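Local coordinates for Red carotenoid protein (RCP) (Nostoc sp., PDB 5FCY) that binds a carotenoid, here beta-carotene, in an all-helical domain and probably serves in photoprotection, as the related orange carotenoid protein of cyanobacteria does, at residues F32-M37 with L105-D110; V23-A28 with A119-S124; I79-N84 with V150-A155. All blocks are in the same frame, centred on the assembly; numbering follows the deposited sequence.

The three contacts tie together an all-helical, carotenoid-binding domain. Along the chain their segments run 23-28, 32-37, 79-84, 105-110, 119-124 and 150-155, so that contact 1 is nested inside the loop closed by contact 2, while contact 3 alternates with both. Contacts 1 and 2 share helix 23-35, their centres about 13 Å apart; both touch beta-carotene, and Phe-32 of the first packs on Leu-123 of the second. Contact 3 lies across the chain's centre from contact 1, about 20 Å between centres, and joins two loops. It touches contact 2 through Ile-79, which packs on Gln-26 and Leu-27. Helix 23-35 thus links the pigment site to these loops, one ending the modelled chain.

Contact 1 (F32-M37 with L105-D110); sequences FIYKEM and LSQGMD. With BCR (beta-carotene), chain B.
Tyr-34 reaches from the last turn of helix 23-35 across to helix 95-110, where its ring lies against Ser-106 and its hydroxyl meets Asp-110. Its CG is anti to the backbone N (chi1 158°), set on the side of the other helix. Ser-106 CB sits over the middle of one ring face, 3.4 Å from the Tyr-34 centroid and 10° off the normal, a CH-pi contact for which a small residue is suited. Ser-106 OG leans toward the CD1-CE1 side and bonds back to the carbonyl of Tyr-103 in its own helix. In this helical fold, related to the N-terminal domain of the orange carotenoid protein, the pair bridges two helices beside the polyene: Ser-106 CB is 3.8 Å from BCR C15, and Tyr-34 CB is 4.0 Å from BCR C16. Farther along the pigment, Met-109 SD lies 3.7 Å from BCR C11. Tyr-34 and Asp-110 approach tip to tip; Tyr-34 OH donates to Asp-110 OD2 at 2.5 Å on the anti side, 24° out of the carboxylate plane. Asp-110 OD1 forms a salt bridge with Lys-35 NZ, 3.4 Å away, its hydrogen bond weak, so one carboxylate serves phenol and ammonium on separate oxygens.

Contact 2 (V23-A28 with A119-S124); sequences VDEQLA and ADYKLS. With BCR (beta-carotene), chain B.
The ring of Tyr-121 meets Glu-25 at its edge and the carotenoid over one face. Glu-25 OE1 lies in the ring plane, accepting a hydrogen bond from Tyr-121 OH, while the carboxylate is turned 43° from the ring. Over the face stands the BCR methyl C33, 4.0 Å above the plane and offset toward the rim. Ala-28 comes in obliquely, its CB 3.4 Å from Tyr-121 CE1 and 3.7 Å from Leu-123 CD2; a methyl fits where helix and loop run this close. Glu-25 suits its place because one carboxylate serves several donors. Its CG is anti to the backbone N (chi1 -170°), and the chain then bends at chi2. Glu-25 OE2 takes the backbone N-H of Ser-124 on its syn lone pair, 2.9 Å from Ser-124 N at an N-H...O angle of 161°, and is also bonded to Ser-127 OG. A water that donates to Lys-122 O makes a second, weak bond to Glu-25 OE1. Ser-124 itself is the N-cap of helix 125-136, its OG bonded to Glu-126 N, so Glu-25 grips the loop just where that helix starts. On the pigment side, Asp-24 CB is 3.6 Å from BCR C4, while OD2 forms a salt bridge with Arg-76. An alanine in place of Asp-24 would probably leave Arg-76 without this mate and open a gap beside the ionone ring where the carboxylate had lain. Leu-27 CB touches the polyene at BCR C10, 3.6 Å away. Asp-24 and Tyr-121 thus flank one end ring and Leu-27 the neighbouring polyene, forming part of the beta-carotene pocket in a helical domain of the orange carotenoid protein N-terminal family.

Contact 3 (I79-N84 with V150-A155); sequences IRRVDN and VSPMGA
A Schellman motif closes helix 68-79, and Arg-81, with its positive phi of 61°, makes the turn that brings the following loop against the C-terminal end of the modelled chain. There a type I beta turn from Val-150 to Met-153 follows helix 139-150, and the two loops then run in roughly the same direction, 30° apart. The backbones come nearest at Arg-81 and Gly-154, whose CA atoms are 4.6 Å apart. Gly-154 also has positive phi, which favours glycine, and its carbonyl O accepts a CA-H...O contact from Arg-81 CA at 3.5 Å. The arginine chain, bent at chi2 and chi3, lays one face of its guanidinium over the carbonyl of Pro-152, with Pro-152 C 3.8 Å above the plane and over its centre. Arg-81 NH2 lies 3.3 Å from Pro-152 CB. Deeper in, Ile-79 and Met-153 lie side by side, pointing the same way: Met-153, extended beyond CG, sets its CE 3.8 Å from Ile-79 CG1, a long, flexible apolar tail that can follow the isoleucine inward. Near the chain end, Ala-155 CB rests 3.5 Å from Val-82 O. Met-153 packs on Tyr-90 of helix 85-91 and Trp-102 of helix 95-110, Ile-79 touches Gln-26 and Leu-27 of helix 23-35, and a backbone bond joins Gly-154 to Leu-78 in helix 68-79.

Contact 1 (F32-M37 with L105-D110)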
# COMPACT_ATOMS: atom_id res chain seq x y z
N PHE A 32 -5.59 7.44 1.38
CA PHE A 32 -6.51 8.18 2.23
C PHE A 32 -6.55 7.59 3.63
O PHE A 32 -6.61 8.33 4.62
CB PHE A 32 -7.90 8.21 1.61
CG PHE A 32 -8.02 9.16 0.46
CD1 PHE A 32 -8.02 10.53 0.67
CD2 PHE A 32 -8.13 8.69 -0.84
CE1 PHE A 32 -8.13 11.41 -0.38
CE2 PHE A 32 -8.23 9.57 -1.90
CZ PHE A 32 -8.23 10.93 -1.67
N ILE A 33 -6.53 6.25 3.74
CA ILE A 33 -6.40 5.62 5.05
C ILE A 33 -5.18 6.17 5.79
O ILE A 33 -5.24 6.46 6.99
CB ILE A 33 -6.31 4.09 4.90
CG1 ILE A 33 -7.62 3.53 4.33
CG2 ILE A 33 -6.01 3.43 6.24
CD1 ILE A 33 -7.55 2.07 3.91
N TYR A 34 -4.06 6.32 5.08
CA TYR A 34 -2.86 6.86 5.70
C TYR A 34 -3.08 8.26 6.25
O TYR A 34 -2.45 8.64 7.24
CB TYR A 34 -1.71 6.85 4.70
CG TYR A 34 -0.59 7.82 5.02
CD1 TYR A 34 0.37 7.51 5.97
CD2 TYR A 34 -0.50 9.05 4.37
CE1 TYR A 34 1.40 8.39 6.27
CE2 TYR A 34 0.52 9.93 4.66
CZ TYR A 34 1.46 9.60 5.61
OH TYR A 34 2.48 10.49 5.89
N LYS A 35 -3.96 9.05 5.62
CA LYS A 35 -4.24 10.39 6.11
C LYS A 35 -5.20 10.39 7.29
O LYS A 35 -5.27 11.39 8.01
CB LYS A 35 -4.80 11.26 4.98
CG LYS A 35 -3.85 11.43 3.79
CD LYS A 35 -2.55 12.15 4.15
CE LYS A 35 -2.68 13.66 4.02
NZ LYS A 35 -1.43 14.35 4.44
N GLU A 36 -5.95 9.30 7.51
CA GLU A 36 -6.79 9.17 8.69
C GLU A 36 -6.03 8.59 9.88
O GLU A 36 -6.66 8.09 10.82
CB GLU A 36 -8.00 8.29 8.38
CG GLU A 36 -8.70 8.60 7.06
CD GLU A 36 -9.23 10.02 7.00
OE1 GLU A 36 -10.47 10.19 6.97
OE2 GLU A 36 -8.41 10.97 6.98
N MET A 37 -4.70 8.64 9.86
CA MET A 37 -3.89 8.01 10.89
C MET A 37 -2.81 8.97 11.38
O MET A 37 -3.07 10.16 11.57
CB MET A 37 -3.24 6.72 10.36
CG MET A 37 -4.22 5.74 9.72
SD MET A 37 -5.07 4.66 10.90
CE MET A 37 -6.75 4.75 10.31
N LEU A 105 6.78 4.68 2.08
CA LEU A 105 6.31 5.25 0.82
C LEU A 105 5.37 6.42 1.07
O LEU A 105 5.47 7.46 0.41
CB LEU A 105 5.61 4.19 -0.02
CG LEU A 105 6.45 3.04 -0.58
CD1 LEU A 105 5.55 2.10 -1.36
CD2 LEU A 105 7.58 3.55 -1.46
N SER A 106 4.45 6.27 2.03
CA SER A 106 3.53 7.35 2.33
C SER A 106 4.26 8.55 2.92
O SER A 106 3.96 9.70 2.58
CB SER A 106 2.43 6.86 3.28
OG SER A 106 2.99 6.25 4.43
N GLN A 107 5.22 8.31 3.81
CA GLN A 107 6.04 9.40 4.33
C GLN A 107 6.82 10.06 3.20
O GLN A 107 6.85 11.29 3.08
CB GLN A 107 6.99 8.89 5.41
CG GLN A 107 6.41 8.95 6.81
CD GLN A 107 7.47 8.73 7.87
OE1 GLN A 107 8.63 8.45 7.56
NE2 GLN A 107 7.08 8.87 9.13
N GLY A 108 7.47 9.26 2.35
CA GLY A 108 8.20 9.80 1.22
C GLY A 108 7.34 10.60 0.27
O GLY A 108 7.88 11.38 -0.53
N MET A 109 6.02 10.43 0.33
CA MET A 109 5.11 11.20 -0.50
C MET A 109 4.74 12.54 0.14
O MET A 109 4.64 13.55 -0.56
CB MET A 109 3.84 10.39 -0.79
CG MET A 109 4.07 9.22 -1.74
SD MET A 109 2.64 8.13 -1.92
CE MET A 109 1.52 9.18 -2.84
N ASP A 110 4.52 12.56 1.46
CA ASP A 110 4.29 13.82 2.15
C ASP A 110 5.52 14.71 2.10
O ASP A 110 5.39 15.94 2.07
CB ASP A 110 3.89 13.57 3.60
CG ASP A 110 2.39 13.37 3.77
OD1 ASP A 110 1.61 13.94 2.97
OD2 ASP A 110 1.99 12.65 4.71
C1 BCR B . -1.49 8.16 -9.53
C2 BCR B . -2.55 8.92 -10.32
C3 BCR B . -3.86 8.15 -10.51
C4 BCR B . -4.16 7.26 -9.32
C5 BCR B . -3.37 7.70 -8.12
C6 BCR B . -2.04 7.68 -8.20
C7 BCR B . -1.11 7.25 -7.10
C8 BCR B . -1.45 6.80 -5.88
C9 BCR B . -0.42 6.39 -4.88
C10 BCR B . -0.83 5.99 -3.64
C11 BCR B . 0.07 5.55 -2.56
C33 BCR B . -4.11 8.20 -6.92
C31 BCR B . -0.30 9.09 -9.35
C32 BCR B . -1.10 6.94 -10.34
C34 BCR B . 1.03 6.45 -5.28
C12 BCR B . -0.44 5.16 -1.38
C13 BCR B . 0.40 4.70 -0.25
C14 BCR B . -0.20 4.32 0.91
C15 BCR B . 0.51 3.84 2.11
C16 BCR B . -0.15 3.50 3.23
C17 BCR B . 0.61 3.03 4.40
C18 BCR B . 0.05 2.68 5.58
C19 BCR B . 0.97 2.21 6.65
C20 BCR B . 0.56 1.75 7.84
C21 BCR B . 1.55 1.30 8.83
C22 BCR B . 1.21 0.86 10.06
C23 BCR B . 2.31 0.45 10.98
C24 BCR B . 2.10 0.11 12.26
C25 BCR B . 3.19 -0.28 13.20
C26 BCR B . 4.49 -0.26 12.89
C27 BCR B . 5.28 -1.54 12.99
C28 BCR B . 4.63 -2.44 14.04
C29 BCR B . 3.98 -1.62 15.15
C30 BCR B . 2.87 -0.73 14.62
C35 BCR B . 1.89 4.66 -0.46
C36 BCR B . -1.44 2.77 5.75
C37 BCR B . -0.25 0.83 10.43
C38 BCR B . 5.19 1.03 12.54
C39 BCR B . 2.74 0.52 15.48
C40 BCR B . 1.56 -1.50 14.68

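Contact 2 (V23-A28 with A119-S124)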
# COMPACT_ATOMS: atom_id res chain seq x y z
N VAL A 23 -6.21 -1.06 -9.75
CA VAL A 23 -4.92 -0.88 -9.08
C VAL A 23 -4.78 0.54 -8.55
O VAL A 23 -4.39 0.75 -7.39
CB VAL A 23 -3.77 -1.24 -10.04
CG1 VAL A 23 -2.41 -0.97 -9.39
CG2 VAL A 23 -3.87 -2.69 -10.44
N ASP A 24 -5.07 1.53 -9.39
CA ASP A 24 -4.98 2.92 -8.94
C ASP A 24 -6.01 3.21 -7.86
O ASP A 24 -5.73 3.95 -6.91
CB ASP A 24 -5.16 3.86 -10.12
CG ASP A 24 -3.91 3.98 -10.97
OD1 ASP A 24 -2.87 3.41 -10.58
OD2 ASP A 24 -3.96 4.65 -12.02
N GLU A 25 -7.21 2.64 -7.98
CA GLU A 25 -8.21 2.78 -6.93
C GLU A 25 -7.71 2.19 -5.62
O GLU A 25 -7.95 2.76 -4.54
CB GLU A 25 -9.51 2.11 -7.36
CG GLU A 25 -10.70 2.40 -6.47
CD GLU A 25 -11.19 3.83 -6.59
OE1 GLU A 25 -10.60 4.59 -7.40
OE2 GLU A 25 -12.15 4.20 -5.89
N GLN A 26 -7.02 1.05 -5.68
CA GLN A 26 -6.46 0.45 -4.48
C GLN A 26 -5.45 1.39 -3.83
O GLN A 26 -5.47 1.60 -2.62
CB GLN A 26 -5.79 -0.89 -4.82
CG GLN A 26 -6.76 -2.00 -5.19
CD GLN A 26 -6.09 -3.36 -5.31
OE1 GLN A 26 -5.38 -3.80 -4.41
NE2 GLN A 26 -6.31 -4.03 -6.44
N LEU A 27 -4.54 1.95 -4.64
CA LEU A 27 -3.53 2.85 -4.10
C LEU A 27 -4.17 4.10 -3.50
O LEU A 27 -3.69 4.63 -2.50
CB LEU A 27 -2.54 3.22 -5.20
CG LEU A 27 -1.52 2.14 -5.56
CD1 LEU A 27 -0.94 2.38 -6.94
CD2 LEU A 27 -0.42 2.08 -4.52
N ALA A 28 -5.26 4.57 -4.11
CA ALA A 28 -5.95 5.74 -3.58
C ALA A 28 -6.54 5.45 -2.21
O ALA A 28 -6.39 6.24 -1.27
CB ALA A 28 -7.05 6.19 -4.55
N ALA A 119 -4.49 15.86 -6.09
CA ALA A 119 -5.56 16.46 -5.29
C ALA A 119 -6.94 16.08 -5.81
O ALA A 119 -7.86 15.84 -5.03
CB ALA A 119 -5.41 17.98 -5.26
N ASP A 120 -7.10 16.04 -7.13
CA ASP A 120 -8.42 15.94 -7.74
C ASP A 120 -8.93 14.51 -7.84
O ASP A 120 -9.87 14.25 -8.60
CB ASP A 120 -8.40 16.57 -9.13
CG ASP A 120 -7.63 15.74 -10.13
OD1 ASP A 120 -6.54 15.24 -9.77
OD2 ASP A 120 -8.12 15.57 -11.27
N TYR A 121 -8.35 13.57 -7.09
CA TYR A 121 -8.80 12.19 -7.12
C TYR A 121 -9.86 12.00 -6.04
O TYR A 121 -9.62 12.31 -4.87
CB TYR A 121 -7.64 11.21 -6.91
CG TYR A 121 -7.98 9.80 -7.32
CD1 TYR A 121 -8.68 8.96 -6.46
CD2 TYR A 121 -7.62 9.31 -8.57
CE1 TYR A 121 -9.00 7.67 -6.84
CE2 TYR A 121 -7.94 8.02 -8.95
CZ TYR A 121 -8.63 7.21 -8.08
OH TYR A 121 -8.94 5.92 -8.47
N LYS A 122 -11.03 11.50 -6.44
CA LYS A 122 -12.11 11.21 -5.51
C LYS A 122 -12.41 9.72 -5.54
O LYS A 122 -12.41 9.09 -6.61
CB LYS A 122 -13.38 12.00 -5.87
CG LYS A 122 -13.23 13.50 -5.67
CD LYS A 122 -14.50 14.25 -6.00
CE LYS A 122 -14.34 15.74 -5.79
NZ LYS A 122 -15.57 16.51 -6.14
N LEU A 123 -12.65 9.15 -4.37
CA LEU A 123 -12.86 7.71 -4.27
C LEU A 123 -14.21 7.33 -4.86
O LEU A 123 -15.20 8.06 -4.74
CB LEU A 123 -12.79 7.26 -2.81
CG LEU A 123 -11.44 7.45 -2.10
CD1 LEU A 123 -11.53 6.92 -0.68
CD2 LEU A 123 -10.32 6.77 -2.86
N SER A 124 -14.25 6.17 -5.51
CA SER A 124 -15.50 5.60 -5.99
C SER A 124 -16.48 5.42 -4.83
O SER A 124 -16.11 5.43 -3.66
CB SER A 124 -15.25 4.26 -6.67
OG SER A 124 -16.45 3.51 -6.76
C1 BCR B . -1.49 8.16 -9.53
C2 BCR B . -2.55 8.92 -10.32
C3 BCR B . -3.86 8.15 -10.51
C4 BCR B . -4.16 7.26 -9.32
C5 BCR B . -3.37 7.70 -8.12
C6 BCR B . -2.04 7.68 -8.20
C7 BCR B . -1.11 7.25 -7.10
C8 BCR B . -1.45 6.80 -5.88
C9 BCR B . -0.42 6.39 -4.88
C10 BCR B . -0.83 5.99 -3.64
C11 BCR B . 0.07 5.55 -2.56
C33 BCR B . -4.11 8.20 -6.92
C31 BCR B . -0.30 9.09 -9.35
C32 BCR B . -1.10 6.94 -10.34
C34 BCR B . 1.03 6.45 -5.28
C12 BCR B . -0.44 5.16 -1.38
C13 BCR B . 0.40 4.70 -0.25
C14 BCR B . -0.20 4.32 0.91
C15 BCR B . 0.51 3.84 2.11
C16 BCR B . -0.15 3.50 3.23
C17 BCR B . 0.61 3.03 4.40
C18 BCR B . 0.05 2.68 5.58
C19 BCR B . 0.97 2.21 6.65
C20 BCR B . 0.56 1.75 7.84
C21 BCR B . 1.55 1.30 8.83
C22 BCR B . 1.21 0.86 10.06
C23 BCR B . 2.31 0.45 10.98
C24 BCR B . 2.10 0.11 12.26
C25 BCR B . 3.19 -0.28 13.20
C26 BCR B . 4.49 -0.26 12.89
C27 BCR B . 5.28 -1.54 12.99
C28 BCR B . 4.63 -2.44 14.04
C29 BCR B . 3.98 -1.62 15.15
C30 BCR B . 2.87 -0.73 14.62
C35 BCR B . 1.89 4.66 -0.46
C36 BCR B . -1.44 2.77 5.75
C37 BCR B . -0.25 0.83 10.43
C38 BCR B . 5.19 1.03 12.54
C39 BCR B . 2.74 0.52 15.48
C40 BCR B . 1.56 -1.50 14.68
O HOH W 1 -12.73 7.02 -8.15

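Contact 3 (I79-N84 with V150-A155)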
# COMPACT_ATOMS: atom_id res chain seq x y z
N ILE A 79 1.09 -4.60 -6.55
CA ILE A 79 -0.30 -5.01 -6.40
C ILE A 79 -0.68 -6.04 -7.46
O ILE A 79 -1.50 -6.92 -7.21
CB ILE A 79 -1.23 -3.78 -6.44
CG1 ILE A 79 -0.94 -2.87 -5.23
CG2 ILE A 79 -2.70 -4.20 -6.47
CD1 ILE A 79 -1.79 -1.61 -5.16
N ARG A 80 -0.08 -5.95 -8.65
CA ARG A 80 -0.36 -6.88 -9.73
C ARG A 80 0.46 -8.16 -9.64
O ARG A 80 0.30 -9.03 -10.50
CB ARG A 80 -0.08 -6.21 -11.08
CG ARG A 80 -0.80 -4.89 -11.32
CD ARG A 80 -0.09 -4.10 -12.41
NE ARG A 80 -0.75 -2.83 -12.70
CZ ARG A 80 -0.44 -2.04 -13.72
NH1 ARG A 80 0.52 -2.38 -14.56
NH2 ARG A 80 -1.10 -0.90 -13.91
N ARG A 81 1.32 -8.31 -8.63
CA ARG A 81 2.16 -9.49 -8.48
C ARG A 81 3.10 -9.68 -9.68
O ARG A 81 3.44 -10.81 -10.04
CB ARG A 81 1.31 -10.76 -8.28
CG ARG A 81 1.03 -11.12 -6.82
CD ARG A 81 -0.10 -10.29 -6.23
NE ARG A 81 -0.87 -11.07 -5.26
CZ ARG A 81 -1.85 -10.57 -4.50
NH1 ARG A 81 -2.18 -9.29 -4.59
NH2 ARG A 81 -2.49 -11.37 -3.65
N VAL A 82 3.54 -8.58 -10.29
CA VAL A 82 4.45 -8.67 -11.42
C VAL A 82 5.78 -9.26 -10.96
O VAL A 82 6.24 -9.03 -9.83
CB VAL A 82 4.66 -7.30 -12.08
CG1 VAL A 82 5.65 -7.39 -13.24
CG2 VAL A 82 3.34 -6.74 -12.54
N ASP A 83 6.42 -10.03 -11.85
CA ASP A 83 7.65 -10.74 -11.54
C ASP A 83 8.83 -9.93 -12.08
O ASP A 83 9.19 -10.04 -13.25
CB ASP A 83 7.63 -12.14 -12.13
CG ASP A 83 8.79 -12.99 -11.66
OD1 ASP A 83 9.77 -12.43 -11.13
OD2 ASP A 83 8.72 -14.23 -11.81
N ASN A 84 9.42 -9.11 -11.21
CA ASN A 84 10.65 -8.40 -11.53
C ASN A 84 11.54 -8.43 -10.30
O ASN A 84 11.19 -9.00 -9.26
CB ASN A 84 10.35 -6.97 -12.00
CG ASN A 84 9.62 -6.15 -10.96
OD1 ASN A 84 9.97 -6.16 -9.78
ND2 ASN A 84 8.59 -5.43 -11.39
N VAL A 150 -1.12 -6.16 2.27
CA VAL A 150 0.18 -6.01 1.61
C VAL A 150 0.99 -7.30 1.60
O VAL A 150 1.92 -7.43 0.80
CB VAL A 150 1.01 -4.89 2.26
CG1 VAL A 150 0.24 -3.58 2.26
CG2 VAL A 150 1.44 -5.27 3.68
N SER A 151 0.66 -8.26 2.47
CA SER A 151 1.48 -9.47 2.59
C SER A 151 1.62 -10.22 1.28
O SER A 151 2.75 -10.61 0.93
CB SER A 151 0.89 -10.37 3.67
OG SER A 151 1.51 -11.65 3.64
N PRO A 152 0.56 -10.48 0.51
CA PRO A 152 0.70 -11.27 -0.72
C PRO A 152 1.11 -10.46 -1.94
O PRO A 152 1.09 -11.01 -3.05
CB PRO A 152 -0.70 -11.86 -0.90
CG PRO A 152 -1.60 -10.83 -0.34
CD PRO A 152 -0.86 -10.20 0.81
N MET A 153 1.49 -9.19 -1.79
CA MET A 153 1.91 -8.40 -2.94
C MET A 153 3.30 -8.84 -3.40
O MET A 153 3.95 -9.70 -2.79
CB MET A 153 1.89 -6.92 -2.60
CG MET A 153 0.50 -6.35 -2.39
SD MET A 153 0.56 -4.59 -2.01
CE MET A 153 -1.17 -4.23 -1.71
N GLY A 154 3.76 -8.24 -4.50
CA GLY A 154 5.07 -8.54 -5.04
C GLY A 154 5.15 -9.95 -5.63
O GLY A 154 4.15 -10.61 -5.88
N ALA A 155 6.39 -10.38 -5.85
CA ALA A 155 6.65 -11.70 -6.41
C ALA A 155 7.43 -12.57 -5.43
O ALA A 155 6.92 -13.58 -4.94
CB ALA A 155 7.42 -11.58 -7.72